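Local coordinates for putative solute-binding component of ABC transporter (Clostridium phytofermentans, PDB 4YS6), which probably binds carbohydrates for uptake by an ABC transporter, and here holds beta-D-glucose in its cleft, at residues Q300-K303 with M304-I308; S56-E59 with K60-D64; Q49-N52 with Q53-S56; E86-S90 with N91-L95. All blocks are in the same frame, centred on the assembly; numbering follows the deposited sequence.

Interaction 1. Residues Q300-K303 with M304-I308; sequences QVVK and MVDAI. With NA (sodium ion), chain E.
Ala307 is held at both ends of its backbone. Its N-H bonds back to Lys303 O at 3.0 Å. A sodium ion is coordinated by its carbonyl oxygen, Ala307 O, at 2.4 Å. Water 1 and Gly312 O also bind the ion, which ties the last turn of the helix to the loop that follows it. The backbone ladder behind this site is regular. Selenomethionine Met304, Val305 and Asp306 donate their N-H groups to the carbonyls of Gln300, Val301 and Val302, the bond from Asp306 N to Val302 O being the straightest at 167°.

Along one flank, Lys303 doubles back on the preceding turn. Its CG stands beside the backbone N (chi1 -69°) and the rest of the chain is extended, which carries NZ to Gln300 OE1 at 2.8 Å. On the buried flank, Val301 and Val305 line up one turn apart, CG1 of Val301 lying 4.3 Å from CG2 of Val305. That same CG2 of Val305 rests 3.3 Å from Val301 O, so the branch packs against the backbone as well as the neighbouring methyl. CB and CG of Asp306 lie 3.5 Å from Val302 O, but the carboxylate finds its polar partners outside: OD1 is hydrogen-bonded to Tyr67 OH and forms a salt bridge with Lys310 NZ.

Val301, Val302 and Val305 face helix 50-64, while Met304 reaches Ile121 and Tyr332 of the central sheet. This is the packing of a helix against the sheet and a neighbouring helix of an alpha/beta domain, as in periplasmic binding proteins.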
loop_
_atom_site.group_PDB
_atom_site.type_symbol
_atom_site.label_atom_id
_atom_site.label_comp_id
_atom_site.label_asym_id
_atom_site.label_seq_id
_atom_site.Cartn_x
_atom_site.Cartn_y
_atom_site.Cartn_z
ATOM N N GLN A 300 -13.595 -10.504 1.086
ATOM C CA GLN A 300 -13.222 -11.084 2.364
ATOM C C GLN A 300 -13.795 -10.236 3.493
ATOM O O GLN A 300 -14.288 -10.768 4.496
ATOM C CB GLN A 300 -11.710 -11.201 2.493
ATOM C CG GLN A 300 -11.125 -12.269 1.614
ATOM C CD GLN A 300 -11.766 -13.624 1.861
ATOM O OE1 GLN A 300 -12.427 -14.181 0.987
ATOM N NE2 GLN A 300 -11.600 -14.142 3.060
ATOM N N VAL A 301 -13.760 -8.917 3.322
ATOM C CA VAL A 301 -14.326 -8.043 4.347
ATOM C C VAL A 301 -15.839 -8.245 4.481
ATOM O O VAL A 301 -16.373 -8.310 5.610
ATOM C CB VAL A 301 -13.990 -6.589 4.055
ATOM C CG1 VAL A 301 -14.794 -5.639 4.961
ATOM C CG2 VAL A 301 -12.514 -6.398 4.259
ATOM N N VAL A 302 -16.553 -8.394 3.363
ATOM C CA VAL A 302 -17.992 -8.616 3.450
ATOM C C VAL A 302 -18.284 -9.952 4.129
ATOM O O VAL A 302 -19.261 -10.044 4.859
ATOM C CB VAL A 302 -18.660 -8.529 2.066
ATOM C CG1 VAL A 302 -20.135 -8.916 2.132
ATOM C CG2 VAL A 302 -18.511 -7.098 1.527
ATOM N N LYS A 303 -17.439 -10.966 3.931
ATOM C CA LYS A 303 -17.595 -12.217 4.694
ATOM C C LYS A 303 -17.476 -11.976 6.206
ATOM O O LYS A 303 -18.200 -12.600 7.017
ATOM C CB LYS A 303 -16.562 -13.260 4.266
ATOM C CG LYS A 303 -16.801 -13.790 2.873
ATOM C CD LYS A 303 -15.715 -14.770 2.518
ATOM C CE LYS A 303 -15.751 -15.134 1.050
ATOM N NZ LYS A 303 -14.592 -16.014 0.732
HETATM N N MSE A 304 -16.557 -11.099 6.600
HETATM C CA MSE A 304 -16.398 -10.728 8.016
HETATM C C MSE A 304 -17.629 -9.973 8.521
HETATM O O MSE A 304 -18.115 -10.237 9.610
HETATM C CB MSE A 304 -15.136 -9.881 8.248
HETATM C CG MSE A 304 -13.889 -10.602 7.902
HETATM SE SE MSE A 304 -12.454 -9.267 8.183
HETATM C CE MSE A 304 -10.962 -10.482 8.298
ATOM N N VAL A 305 -18.145 -9.047 7.721
ATOM C CA VAL A 305 -19.334 -8.293 8.091
ATOM C C VAL A 305 -20.522 -9.232 8.289
ATOM O O VAL A 305 -21.267 -9.147 9.288
ATOM C CB VAL A 305 -19.638 -7.245 7.024
ATOM C CG1 VAL A 305 -20.964 -6.561 7.312
ATOM C CG2 VAL A 305 -18.514 -6.234 6.980
ATOM N N ASP A 306 -20.691 -10.156 7.349
ATOM C CA ASP A 306 -21.752 -11.145 7.464
ATOM C C ASP A 306 -21.604 -11.994 8.738
ATOM O O ASP A 306 -22.591 -12.297 9.420
ATOM C CB ASP A 306 -21.759 -12.086 6.260
ATOM C CG ASP A 306 -22.482 -11.518 5.054
ATOM O OD1 ASP A 306 -23.242 -10.535 5.174
ATOM O OD2 ASP A 306 -22.301 -12.098 3.964
ATOM N N ALA A 307 -20.380 -12.409 9.029
ATOM C CA ALA A 307 -20.135 -13.250 10.187
ATOM C C ALA A 307 -20.538 -12.505 11.451
ATOM O O ALA A 307 -21.194 -13.059 12.342
ATOM C CB ALA A 307 -18.679 -13.658 10.245
ATOM N N ILE A 308 -20.181 -11.225 11.496
ATOM C CA ILE A 308 -20.453 -10.394 12.664
ATOM C C ILE A 308 -21.939 -10.041 12.787
ATOM O O ILE A 308 -22.528 -10.116 13.874
ATOM C CB ILE A 308 -19.619 -9.100 12.604
ATOM C CG1 ILE A 308 -18.130 -9.423 12.752
ATOM C CG2 ILE A 308 -20.063 -8.117 13.657
ATOM C CD1 ILE A 308 -17.216 -8.320 12.289
HETATM NA NA NA E . -20.074 -14.078 14.173
HETATM O O HOH W 1 -17.977 -13.098 14.246
#

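Interaction 2. Residues S56-E59 with K60-D64; sequences SNME and KQLKD. With NA (sodium ion), chain I.
Ser56-Glu59 and Lys60-Asp64 are consecutive turns of one alpha helix, joined by four i to i+4 bonds that run from Lys60 N to Ser56 O through to Lys63 N to Glu59 O, all close to 162°. The helix is the crossover of a beta-alpha-beta unit between strands 38-43 and 68-73. At the start of the segment Ser56 OG binds a sodium ion at 2.3 Å, together with three waters and Asn52 O.

On the buried face, selenomethionine Met58 bends at both outer torsions and brings its methyl CE across Leu62, 3.4 Å from CD1, tighter than an ordinary carbon contact. Leu62 itself faces Val39, Val41 and Val69 of the sheet.

On the outer face the charged chains pair up. Glu59, its CG anti to the backbone N (chi1 -176°), runs alongside Lys63 in the same direction, and Glu59 CG lies 3.7 Å from Lys63 CE. The salt bridge at their ends is weak, Glu59 OE2 to Lys63 NZ measuring 3.5 Å. One residue further along, Lys60 NZ forms a shorter salt bridge with Asp64 OD2, at 3.1 Å.

Gln61 NE2 is hydrogen-bonded to Arg295 O of helix 294-309 and also donates to water 2 at 2.9 Å; this water donates to Asn57 OD1 at 3.1 Å.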
loop_
_atom_site.group_PDB
_atom_site.type_symbol
_atom_site.label_atom_id
_atom_site.label_comp_id
_atom_site.label_asym_id
_atom_site.label_seq_id
_atom_site.Cartn_x
_atom_site.Cartn_y
_atom_site.Cartn_z
ATOM N N SER A 56 -15.588 1.539 -4.001
ATOM C CA SER A 56 -16.632 1.110 -4.917
ATOM C C SER A 56 -16.930 -0.358 -4.770
ATOM O O SER A 56 -18.086 -0.765 -4.830
ATOM C CB SER A 56 -16.240 1.395 -6.365
ATOM O OG SER A 56 -16.323 2.777 -6.623
ATOM N N ASN A 57 -15.886 -1.161 -4.611
ATOM C CA ASN A 57 -16.082 -2.592 -4.464
ATOM C C ASN A 57 -16.744 -2.920 -3.116
ATOM O O ASN A 57 -17.638 -3.763 -3.056
ATOM C CB ASN A 57 -14.754 -3.327 -4.634
ATOM C CG ASN A 57 -14.254 -3.293 -6.067
ATOM O OD1 ASN A 57 -15.038 -3.319 -7.008
ATOM N ND2 ASN A 57 -12.946 -3.278 -6.236
HETATM N N MSE A 58 -16.343 -2.239 -2.048
HETATM C CA MSE A 58 -17.010 -2.413 -0.762
HETATM C C MSE A 58 -18.480 -2.058 -0.847
HETATM O O MSE A 58 -19.339 -2.782 -0.351
HETATM C CB MSE A 58 -16.331 -1.539 0.297
HETATM C CG MSE A 58 -15.043 -2.073 0.812
HETATM SE SE MSE A 58 -15.324 -3.743 1.866
HETATM C CE MSE A 58 -16.846 -3.298 2.996
ATOM N N GLU A 59 -18.780 -0.908 -1.438
ATOM C CA GLU A 59 -20.174 -0.478 -1.549
ATOM C C GLU A 59 -21.000 -1.482 -2.353
ATOM O O GLU A 59 -22.089 -1.879 -1.953
ATOM C CB GLU A 59 -20.248 0.905 -2.201
ATOM C CG GLU A 59 -21.645 1.466 -2.273
ATOM C CD GLU A 59 -21.636 2.920 -2.694
ATOM O OE1 GLU A 59 -20.964 3.237 -3.696
ATOM O OE2 GLU A 59 -22.280 3.742 -2.014
ATOM N N LYS A 60 -20.480 -1.901 -3.504
ATOM C CA LYS A 60 -21.204 -2.828 -4.356
ATOM C C LYS A 60 -21.473 -4.142 -3.650
ATOM O O LYS A 60 -22.589 -4.642 -3.685
ATOM C CB LYS A 60 -20.430 -3.102 -5.648
ATOM C CG LYS A 60 -21.064 -4.194 -6.510
ATOM C CD LYS A 60 -20.214 -4.511 -7.725
ATOM C CE LYS A 60 -20.893 -5.542 -8.619
ATOM N NZ LYS A 60 -21.056 -6.864 -7.950
ATOM N N GLN A 61 -20.439 -4.704 -3.025
ATOM C CA GLN A 61 -20.554 -6.031 -2.442
ATOM C C GLN A 61 -21.377 -5.994 -1.160
ATOM O O GLN A 61 -22.123 -6.920 -0.904
ATOM C CB GLN A 61 -19.169 -6.621 -2.208
ATOM C CG GLN A 61 -18.441 -6.853 -3.524
ATOM C CD GLN A 61 -17.155 -7.609 -3.355
ATOM O OE1 GLN A 61 -17.084 -8.564 -2.582
ATOM N NE2 GLN A 61 -16.135 -7.213 -4.107
ATOM N N LEU A 62 -21.271 -4.922 -0.378
ATOM C CA LEU A 62 -22.170 -4.782 0.781
ATOM C C LEU A 62 -23.634 -4.687 0.363
ATOM O O LEU A 62 -24.505 -5.313 0.969
ATOM C CB LEU A 62 -21.802 -3.556 1.604
ATOM C CG LEU A 62 -20.554 -3.739 2.456
ATOM C CD1 LEU A 62 -20.124 -2.410 3.010
ATOM C CD2 LEU A 62 -20.784 -4.744 3.606
ATOM N N LYS A 63 -23.923 -3.899 -0.671
ATOM C CA LYS A 63 -25.312 -3.767 -1.109
ATOM C C LYS A 63 -25.840 -5.087 -1.650
ATOM O O LYS A 63 -26.996 -5.461 -1.381
ATOM C CB LYS A 63 -25.441 -2.654 -2.140
ATOM C CG LYS A 63 -25.203 -1.294 -1.530
ATOM C CD LYS A 63 -25.418 -0.166 -2.521
ATOM C CE LYS A 63 -25.272 1.176 -1.831
ATOM N NZ LYS A 63 -25.335 2.315 -2.785
ATOM N N ASP A 64 -24.998 -5.823 -2.359
ATOM C CA ASP A 64 -25.374 -7.149 -2.849
ATOM C C ASP A 64 -25.686 -8.111 -1.710
ATOM O O ASP A 64 -26.516 -9.011 -1.861
ATOM C CB ASP A 64 -24.259 -7.752 -3.710
ATOM C CG ASP A 64 -24.367 -7.365 -5.178
ATOM O OD1 ASP A 64 -25.501 -7.303 -5.707
ATOM O OD2 ASP A 64 -23.309 -7.139 -5.805
HETATM NA NA NA I . -15.139 4.736 -7.077
HETATM O O HOH W 2 -16.775 -5.900 -6.611
HETATM O O HOH W 3 -14.298 4.780 -9.314
HETATM O O HOH W 4 -16.055 5.116 -4.829
HETATM O O HOH W 5 -14.542 6.963 -6.426
#

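Interaction 3. Residues Q49-N52 with Q53-S56; sequences QRWN and QDGS. With NA (sodium ion), chain I; BGC (beta-D-glucopyranose), chain D.
Arg50 splits its guanidinium between the sugar and Asp54: NH1 donates to glucose O3 at 2.9 Å, while the opposite edge closes on the carboxylate. Trp51 adds a second bond from this turn, its NE1 reaching glucose O6 at 3.0 Å from the rim of the ring.

Asp54 fixes the arginine side-on. Arg50 NE meets OD2 of Asp54 on its syn lone pair at 2.8 Å, and Arg50 NH2 meets Asp54 OD1 almost straight, at 177°. Arg50 CG sits between N and the carbonyl carbon (chi1 64°) and the chain bends at chi3, which brings the guanidinium back beside Asp54. The Trp51 ring covers one guanidinium face, its CH2 standing 3.8 Å above the plane of Arg50.

Further out, Tyr123 OH is hydrogen-bonded to Asp54 OD1, and Asp124, which is also hydrogen-bonded to the glucose, forms a salt bridge with Arg50 NH1. Gln49 NE2 donates to Gln53 OE1 at 3.0 Å, from above the carbonyl plane and with the two amides 68° apart. Asn52 N and Asn52 ND2 both close on Gln49 O from one face, while Asn52 O is a long sodium ligand at 2.9 Å. Gln49 OE1 is also hydrogen-bonded to Ile275 N, and Asn52 ND2 to Lys46 O.

Placed at the N-terminal end of helix 50-64, the two pocket residues present side-chain N-H groups to the sugar in the cleft, as in periplasmic sugar-binding proteins.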
loop_
_atom_site.group_PDB
_atom_site.type_symbol
_atom_site.label_atom_id
_atom_site.label_comp_id
_atom_site.label_asym_id
_atom_site.label_seq_id
_atom_site.Cartn_x
_atom_site.Cartn_y
_atom_site.Cartn_z
ATOM N N GLN A 49 -4.930 6.048 -6.159
ATOM C CA GLN A 49 -5.933 5.454 -7.020
ATOM C C GLN A 49 -6.730 4.324 -6.394
ATOM O O GLN A 49 -7.952 4.285 -6.530
ATOM C CB GLN A 49 -5.305 4.917 -8.297
ATOM C CG GLN A 49 -6.332 4.590 -9.371
ATOM C CD GLN A 49 -5.789 3.578 -10.368
ATOM O OE1 GLN A 49 -4.895 3.873 -11.151
ATOM N NE2 GLN A 49 -6.328 2.384 -10.329
ATOM N N ARG A 50 -6.050 3.389 -5.743
ATOM C CA ARG A 50 -6.696 2.135 -5.387
ATOM C C ARG A 50 -7.958 2.328 -4.541
ATOM O O ARG A 50 -8.920 1.558 -4.680
ATOM C CB ARG A 50 -5.725 1.179 -4.652
ATOM C CG ARG A 50 -5.229 1.643 -3.324
ATOM C CD ARG A 50 -4.632 0.490 -2.532
ATOM N NE ARG A 50 -5.661 -0.421 -2.032
ATOM C CZ ARG A 50 -5.412 -1.421 -1.183
ATOM N NH1 ARG A 50 -4.175 -1.686 -0.800
ATOM N NH2 ARG A 50 -6.397 -2.188 -0.726
ATOM N N TRP A 51 -7.988 3.352 -3.703
ATOM C CA TRP A 51 -9.080 3.509 -2.725
ATOM C C TRP A 51 -10.386 3.816 -3.413
ATOM O O TRP A 51 -11.448 3.559 -2.853
ATOM C CB TRP A 51 -8.746 4.583 -1.683
ATOM C CG TRP A 51 -7.410 4.326 -1.086
ATOM C CD1 TRP A 51 -6.269 5.029 -1.330
ATOM C CD2 TRP A 51 -7.030 3.248 -0.207
ATOM N NE1 TRP A 51 -5.211 4.472 -0.669
ATOM C CE2 TRP A 51 -5.644 3.366 0.011
ATOM C CE3 TRP A 51 -7.725 2.195 0.402
ATOM C CZ2 TRP A 51 -4.945 2.487 0.838
ATOM C CZ3 TRP A 51 -7.014 1.314 1.203
ATOM C CH2 TRP A 51 -5.647 1.467 1.416
ATOM N N ASN A 52 -10.316 4.325 -4.647
ATOM C CA ASN A 52 -11.520 4.464 -5.470
ATOM C C ASN A 52 -12.144 3.101 -5.745
ATOM O O ASN A 52 -13.365 2.920 -5.651
ATOM C CB ASN A 52 -11.194 5.170 -6.772
ATOM C CG ASN A 52 -10.781 6.618 -6.553
ATOM O OD1 ASN A 52 -11.620 7.495 -6.383
ATOM N ND2 ASN A 52 -9.499 6.868 -6.546
ATOM N N GLN A 53 -11.291 2.139 -6.065
ATOM C CA GLN A 53 -11.741 0.777 -6.318
ATOM C C GLN A 53 -12.124 0.074 -5.022
ATOM O O GLN A 53 -13.139 -0.615 -4.976
ATOM C CB GLN A 53 -10.675 -0.014 -7.056
ATOM C CG GLN A 53 -10.592 0.288 -8.558
ATOM C CD GLN A 53 -9.846 1.555 -8.847
ATOM O OE1 GLN A 53 -8.649 1.638 -8.595
ATOM N NE2 GLN A 53 -10.547 2.564 -9.361
ATOM N N ASP A 54 -11.328 0.244 -3.973
ATOM C CA ASP A 54 -11.667 -0.347 -2.684
ATOM C C ASP A 54 -13.074 0.082 -2.240
ATOM O O ASP A 54 -13.898 -0.750 -1.862
ATOM C CB ASP A 54 -10.662 0.063 -1.614
ATOM C CG ASP A 54 -9.295 -0.570 -1.793
ATOM O OD1 ASP A 54 -9.129 -1.796 -1.533
ATOM O OD2 ASP A 54 -8.373 0.171 -2.167
ATOM N N GLY A 55 -13.341 1.378 -2.306
ATOM C CA GLY A 55 -14.603 1.922 -1.830
ATOM C C GLY A 55 -15.766 1.483 -2.684
ATOM O O GLY A 55 -16.814 1.098 -2.169
ATOM N N SER A 56 -15.588 1.539 -4.001
ATOM C CA SER A 56 -16.632 1.110 -4.917
ATOM C C SER A 56 -16.930 -0.358 -4.770
ATOM O O SER A 56 -18.086 -0.765 -4.830
ATOM C CB SER A 56 -16.240 1.395 -6.365
ATOM O OG SER A 56 -16.323 2.777 -6.623
HETATM NA NA NA I . -15.139 4.736 -7.077
HETATM C C2 BGC D . -1.537 0.307 0.669
HETATM C C3 BGC D . -0.913 0.422 -0.683
HETATM C C4 BGC D . -1.050 1.768 -1.260
HETATM C C5 BGC D . -0.586 2.843 -0.326
HETATM C C6 BGC D . -0.909 4.247 -0.792
HETATM C C1 BGC D . -0.892 1.337 1.619
HETATM O O1 BGC D . -1.401 1.311 2.802
HETATM O O2 BGC D . -1.331 -0.999 1.192
HETATM O O3 BGC D . -1.569 -0.592 -1.535
HETATM O O4 BGC D . -0.245 1.917 -2.456
HETATM O O5 BGC D . -1.257 2.637 0.954
HETATM O O6 BGC D . -2.249 4.361 -1.242
HETATM O O HOH W 5 -14.542 6.963 -6.426
HETATM O O HOH W 3 -14.298 4.780 -9.314
HETATM O O HOH W 4 -16.055 5.116 -4.829
#

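Interaction 4. Residues E86-S90 with N91-L95; sequences ENMIS and NGCKL
Just past helix 78-90, Gly92 is the first residue to leave helical angles, with a positive phi (91°), and two bonds fold back into the last turn: Cys93 N to Met88 O at 3.0 Å and Gly92 N to Ile89 O, also at 3.0 Å. The ordinary helical bond just before them, Asn91 N to Asn87 O, is still intact.

Within the loop, Cys93 turns its SG back over the helix end. SG stands beside the backbone N (chi1 -76°), 3.6 Å from CB of selenomethionine Met88. Asn91 lies back on the preceding turn, its CG 3.1 Å from Asn87 O.

The two backward bonds make a Schellman motif, and the Met88-Cys93 contact supplies the apolar pairing between the residues that flank such a cap. Gly92 can take its conformation because it carries no CB. The turn releases the chain toward strand 95-98, so that Lys94 and Leu95 pair by backbone bonds with Leu38 and Gly40 of strand 38-43.

Lys94 loops round so that NZ donates to Gly92 O at 2.7 Å, and water 6 links Ile89 O and Cys93 O, 2.8 Å from each.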
loop_
_atom_site.group_PDB
_atom_site.type_symbol
_atom_site.label_atom_id
_atom_site.label_comp_id
_atom_site.label_asym_id
_atom_site.label_seq_id
_atom_site.Cartn_x
_atom_site.Cartn_y
_atom_site.Cartn_z
ATOM N N GLU A 86 -17.294 9.849 13.232
ATOM C CA GLU A 86 -18.255 10.356 14.203
ATOM C C GLU A 86 -19.656 10.431 13.606
ATOM O O GLU A 86 -20.630 10.072 14.266
ATOM C CB GLU A 86 -17.835 11.743 14.720
ATOM C CG GLU A 86 -16.774 11.674 15.792
ATOM C CD GLU A 86 -16.258 13.035 16.229
ATOM O OE1 GLU A 86 -16.538 14.042 15.543
ATOM O OE2 GLU A 86 -15.561 13.088 17.263
ATOM N N ASN A 87 -19.746 10.912 12.369
ATOM C CA ASN A 87 -21.037 11.087 11.700
ATOM C C ASN A 87 -21.652 9.744 11.346
ATOM O O ASN A 87 -22.864 9.587 11.412
ATOM C CB ASN A 87 -20.891 11.920 10.430
ATOM C CG ASN A 87 -20.563 13.376 10.715
ATOM O OD1 ASN A 87 -20.665 13.840 11.853
ATOM N ND2 ASN A 87 -20.164 14.103 9.677
HETATM N N MSE A 88 -20.820 8.782 10.950
HETATM C CA MSE A 88 -21.323 7.434 10.683
HETATM C C MSE A 88 -21.974 6.854 11.930
HETATM O O MSE A 88 -23.045 6.253 11.866
HETATM C CB MSE A 88 -20.202 6.510 10.203
HETATM C CG MSE A 88 -19.773 6.774 8.807
HETATM SE SE MSE A 88 -18.075 5.884 8.394
HETATM C CE MSE A 88 -17.770 6.792 6.687
ATOM N N ILE A 89 -21.329 7.042 13.072
ATOM C CA ILE A 89 -21.847 6.509 14.315
ATOM C C ILE A 89 -23.168 7.206 14.644
ATOM O O ILE A 89 -24.131 6.570 15.086
ATOM C CB ILE A 89 -20.837 6.688 15.457
ATOM C CG1 ILE A 89 -19.573 5.869 15.167
ATOM C CG2 ILE A 89 -21.455 6.272 16.791
ATOM C CD1 ILE A 89 -18.434 6.121 16.149
ATOM N N SER A 90 -23.207 8.515 14.420
ATOM C CA SER A 90 -24.395 9.317 14.716
ATOM C C SER A 90 -25.556 8.935 13.808
ATOM O O SER A 90 -26.709 8.986 14.203
ATOM C CB SER A 90 -24.082 10.808 14.560
ATOM O OG SER A 90 -23.093 11.217 15.489
ATOM N N ASN A 91 -25.241 8.541 12.588
ATOM C CA ASN A 91 -26.252 8.115 11.628
ATOM C C ASN A 91 -26.716 6.690 11.861
ATOM O O ASN A 91 -27.576 6.192 11.130
ATOM C CB ASN A 91 -25.724 8.232 10.203
ATOM C CG ASN A 91 -25.468 9.657 9.797
ATOM O OD1 ASN A 91 -26.055 10.589 10.352
ATOM N ND2 ASN A 91 -24.591 9.842 8.815
ATOM N N GLY A 92 -26.135 6.026 12.854
ATOM C CA GLY A 92 -26.585 4.699 13.237
ATOM C C GLY A 92 -25.887 3.538 12.542
ATOM O O GLY A 92 -26.440 2.439 12.470
ATOM N N CYS A 93 -24.688 3.762 12.013
ATOM C CA CYS A 93 -23.910 2.655 11.466
ATOM C C CYS A 93 -23.713 1.618 12.562
ATOM O O CYS A 93 -23.439 1.962 13.712
ATOM C CB CYS A 93 -22.562 3.129 10.932
ATOM S SG CYS A 93 -22.645 3.998 9.322
ATOM N N LYS A 94 -23.875 0.349 12.198
ATOM C CA LYS A 94 -23.815 -0.755 13.149
ATOM C C LYS A 94 -22.448 -1.443 13.160
ATOM O O LYS A 94 -22.160 -2.229 14.047
ATOM C CB LYS A 94 -24.903 -1.787 12.824
ATOM C CG LYS A 94 -26.320 -1.245 12.903
ATOM C CD LYS A 94 -26.736 -1.019 14.344
ATOM C CE LYS A 94 -28.135 -0.432 14.444
ATOM N NZ LYS A 94 -28.177 0.982 13.965
ATOM N N LEU A 95 -21.620 -1.122 12.170
ATOM C CA LEU A 95 -20.299 -1.707 11.977
ATOM C C LEU A 95 -19.506 -0.703 11.147
ATOM O O LEU A 95 -20.064 -0.056 10.235
ATOM C CB LEU A 95 -20.379 -3.071 11.267
ATOM C CG LEU A 95 -19.110 -3.900 11.076
ATOM C CD1 LEU A 95 -19.452 -5.398 11.034
ATOM C CD2 LEU A 95 -18.325 -3.513 9.806
HETATM O O HOH W 6 -24.502 3.866 15.434
#

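Overall arrangement
All four contacts are local, and none nests in or crosses another. From the N terminus, interaction 3 forms the first turns of helix 50-64 beside the sugar, and interaction 2 carries the same helix on from Ser56, the residue they share, toward strand 68-73; the sodium ion there belongs to both. Interaction 4 closes the end of helix 78-90 and sends the chain into strand 95-98. Interaction 1, far later in sequence, packs on interactions 2 and 4: Val301 CG1 lies 3.7 Å from Met58 SE, and Val305 and Ile308 rest on Leu95. Helix 294-309 thus lies against both helix 50-64 and strand 95-98.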